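Local coordinates for protein putative Transcriptional Regulator (Rhodococcus sp., PDB 2IA2) that probably binds DNA through an N-terminal helix-turn-helix domain and regulates transcription as a member of the IclR family, at the interface of chains A and B. Coordinates in Å, arbitrary orientation; residue numbers count along the deposited sequence, not the author numbering. Chains: chain A/B, Putative Transcriptional Regulator.

The interface of chains A and B. Residues chain A 24, 27-28, 82; chain B 24, 27, 60, 63, 65, 82.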
ATOM      1  N   LEU A  24      17.016   6.988 -11.031  1.00 25.52           N
ATOM      2  CA  LEU A  24      16.139   6.630  -9.925  1.00 26.42           C
ATOM      3  C   LEU A  24      16.531   7.352  -8.641  1.00 26.15           C
ATOM      4  O   LEU A  24      15.647   7.729  -7.861  1.00 27.29           O
ATOM      5  CB  LEU A  24      16.094   5.082  -9.728  1.00 27.20           C
ATOM      6  CG  LEU A  24      15.453   4.347 -10.936  1.00 29.22           C
ATOM      7  CD1 LEU A  24      15.646   2.839 -10.815  1.00 28.14           C
ATOM      8  CD2 LEU A  24      13.989   4.681 -11.030  1.00 24.38           C
ATOM      9  N   ILE A  27      15.046  10.742  -8.634  1.00 24.25           N
ATOM     10  CA  ILE A  27      13.619  10.772  -8.274  1.00 23.08           C
ATOM     11  C   ILE A  27      13.526  10.607  -6.759  1.00 24.31           C
ATOM     12  O   ILE A  27      12.762  11.339  -6.120  1.00 23.75           O
ATOM     13  CB  ILE A  27      12.816   9.589  -8.934  1.00 23.46           C
ATOM     14  CG1 ILE A  27      12.714   9.797 -10.444  1.00 23.97           C
ATOM     15  CG2 ILE A  27      11.421   9.431  -8.296  1.00 23.97           C
ATOM     16  CD1 ILE A  27      12.110   8.611 -11.199  1.00 22.39           C
ATOM     17  N   ARG A  28      14.322   9.686  -6.183  1.00 23.74           N
ATOM     18  CA  ARG A  28      14.243   9.404  -4.729  1.00 25.28           C
ATOM     19  C   ARG A  28      14.743  10.565  -3.836  1.00 25.33           C
ATOM     20  O   ARG A  28      14.468  10.581  -2.622  1.00 26.80           O
ATOM     21  CB  ARG A  28      15.101   8.157  -4.338  1.00 25.34           C
ATOM     22  CG  ARG A  28      14.674   6.845  -4.939  1.00 29.73           C
ATOM     23  CD  ARG A  28      13.665   6.102  -4.173  1.00 31.15           C
ATOM     24  NE  ARG A  28      13.938   5.941  -2.731  1.00 33.14           N
ATOM     25  CZ  ARG A  28      14.356   4.808  -2.163  1.00 34.94           C
ATOM     26  NH1 ARG A  28      14.614   3.747  -2.906  1.00 32.88           N
ATOM     27  NH2 ARG A  28      14.510   4.741  -0.844  1.00 35.10           N
ATOM     28  N   LEU A  82       4.521   4.588 -11.922  1.00 27.02           N
ATOM     29  CA  LEU A  82       5.498   3.537 -11.707  1.00 27.34           C
ATOM     30  C   LEU A  82       5.014   2.610 -10.576  1.00 27.35           C
ATOM     31  O   LEU A  82       5.514   2.715  -9.458  1.00 28.17           O
ATOM     32  CB  LEU A  82       6.882   4.142 -11.389  1.00 26.68           C
ATOM     33  CG  LEU A  82       7.498   5.152 -12.401  1.00 31.51           C
ATOM     34  CD1 LEU A  82       8.607   6.061 -11.788  1.00 32.42           C
ATOM     35  CD2 LEU A  82       7.995   4.478 -13.683  1.00 32.31           C
TER
ATOM     36  N   LEU B  24      12.861   3.006 -17.221  1.00 36.19           N
ATOM     37  CA  LEU B  24      11.589   3.411 -16.645  1.00 34.37           C
ATOM     38  C   LEU B  24      10.415   2.806 -17.410  1.00 37.85           C
ATOM     39  O   LEU B  24       9.382   2.485 -16.805  1.00 38.09           O
ATOM     40  CB  LEU B  24      11.470   4.937 -16.554  1.00 33.14           C
ATOM     41  CG  LEU B  24      12.341   5.639 -15.505  1.00 31.32           C
ATOM     42  CD1 LEU B  24      12.528   7.132 -15.805  1.00 25.85           C
ATOM     43  CD2 LEU B  24      11.784   5.408 -14.033  1.00 31.24           C
ATOM     44  N   ILE B  27       9.787  -0.592 -15.875  1.00 42.90           N
ATOM     45  CA  ILE B  27       9.003  -0.565 -14.634  1.00 40.41           C
ATOM     46  C   ILE B  27       7.544  -0.329 -14.968  1.00 43.24           C
ATOM     47  O   ILE B  27       6.668  -0.955 -14.408  1.00 43.85           O
ATOM     48  CB  ILE B  27       9.519   0.533 -13.643  1.00 36.81           C
ATOM     49  CG1 ILE B  27      10.962   0.228 -13.181  1.00 36.47           C
ATOM     50  CG2 ILE B  27       8.559   0.753 -12.444  1.00 32.91           C
ATOM     51  CD1 ILE B  27      11.663   1.391 -12.451  1.00 32.67           C
ATOM     52  N   LEU B  60      17.818  -3.407 -11.895  1.00 53.66           N
ATOM     53  CA  LEU B  60      16.664  -3.264 -10.948  1.00 50.53           C
ATOM     54  C   LEU B  60      16.702  -4.317  -9.833  1.00 54.58           C
ATOM     55  O   LEU B  60      16.355  -4.037  -8.682  1.00 52.77           O
ATOM     56  CB  LEU B  60      15.327  -3.329 -11.700  1.00 47.82           C
ATOM     57  CG  LEU B  60      15.107  -2.237 -12.774  1.00 45.86           C
ATOM     58  CD1 LEU B  60      13.980  -2.575 -13.768  1.00 46.76           C
ATOM     59  CD2 LEU B  60      14.903  -0.859 -12.206  1.00 41.81           C
ATOM     60  N   LEU B  63      19.443  -3.155  -7.411  1.00 59.86           N
ATOM     61  CA  LEU B  63      18.920  -1.933  -6.758  1.00 55.54           C
ATOM     62  C   LEU B  63      17.762  -2.169  -5.822  1.00 53.94           C
ATOM     63  O   LEU B  63      17.339  -1.226  -5.155  1.00 52.00           O
ATOM     64  CB  LEU B  63      18.511  -0.853  -7.778  1.00 49.24           C
ATOM     65  CG  LEU B  63      19.632  -0.206  -8.603  1.00 51.04           C
ATOM     66  CD1 LEU B  63      19.081   0.711  -9.712  1.00 44.43           C
ATOM     67  CD2 LEU B  63      20.597   0.517  -7.688  1.00 52.85           C
ATOM     68  N   TYR B  65      14.577  -3.000  -6.645  1.00 44.91           N
ATOM     69  CA  TYR B  65      13.270  -2.639  -7.245  1.00 41.35           C
ATOM     70  C   TYR B  65      12.584  -3.764  -7.990  1.00 42.83           C
ATOM     71  O   TYR B  65      11.379  -3.709  -8.232  1.00 39.92           O
ATOM     72  CB  TYR B  65      13.388  -1.457  -8.203  1.00 37.32           C
ATOM     73  CG  TYR B  65      13.819  -0.165  -7.547  1.00 37.42           C
ATOM     74  CD1 TYR B  65      15.095   0.403  -7.815  1.00 37.22           C
ATOM     75  CD2 TYR B  65      12.954   0.528  -6.684  1.00 33.80           C
ATOM     76  CE1 TYR B  65      15.461   1.609  -7.220  1.00 34.71           C
ATOM     77  CE2 TYR B  65      13.331   1.734  -6.079  1.00 29.95           C
ATOM     78  CZ  TYR B  65      14.563   2.255  -6.350  1.00 33.37           C
ATOM     79  OH  TYR B  65      14.905   3.434  -5.737  1.00 36.05           O
ATOM     80  N   LEU B  82       9.395   5.318  -5.077  1.00 21.84           N
ATOM     81  CA  LEU B  82       9.486   6.292  -6.205  1.00 23.79           C
ATOM     82  C   LEU B  82       8.253   7.174  -6.166  1.00 22.08           C
ATOM     83  O   LEU B  82       8.372   8.372  -5.988  1.00 22.87           O
ATOM     84  CB  LEU B  82       9.595   5.570  -7.558  1.00 22.75           C
ATOM     85  CG  LEU B  82      10.908   4.806  -7.682  1.00 26.50           C
ATOM     86  CD1 LEU B  82      10.798   3.847  -8.880  1.00 25.08           C
ATOM     87  CD2 LEU B  82      12.132   5.760  -7.821  1.00 24.36           C
TER
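A:Leu24 and B:Leu24 meet through their CD2 methyls, 3.8 Å apart, the side chains running antiparallel alongside each other. Both leucines come from helix 18-28, so the same helix of each copy lines this apolar core between the helix-turn-helix domains. IclR regulators commonly work as dimers or tetramers, so this pairing is probably the biological one, though the structure alone does not show it. A:Leu24 works with both branches. Its CD2 also touches CD2 of B:Leu82 at 3.9 Å, while CD1 turns to the ring of B:Tyr65, 3.8 Å from CE1, with CD2 of B:Leu60 farther along at 4.0 Å.

The two copies of residue 82 do related jobs unequally. CD2 of B:Leu82 wedges against CG2 of A:Ile27 at 3.8 Å, the two side chains nearly perpendicular; with chi1, measured to CG1, at -69°, CG2 stands anti to the backbone N and faces the leucine. In the other direction A:Leu82 offers CB to CG2 of B:Ile27 at 3.9 Å and spreads both methyls around CD2 of B:Leu24. A:Leu82 sits in a loop, B:Leu82 in a helix, in keeping with an interface that is not an exact two-fold.

Beside these leucines the contact turns polar. A:Arg28, kinked at its second (-88°) and third torsions, curls its aliphatic stretch past CD2 of B:Leu82, and the guanidinium points an edge at the hydroxyl end of B:Tyr65, its plane steeply turned against the ring, with NH1 coming in from above the ring plane. An alanine here would probably leave the tyrosine hydroxyl without this donor and uncover one flank of B:Leu82. CD1 of A:Leu24 lies off the opposite face of the ring, towards the CD1-CE1 bond. NH1 of A:Arg28 donates to OH of B:Tyr65 at 2.9 Å, 157° at the hydrogen, with the oxygen close to the guanidinium plane.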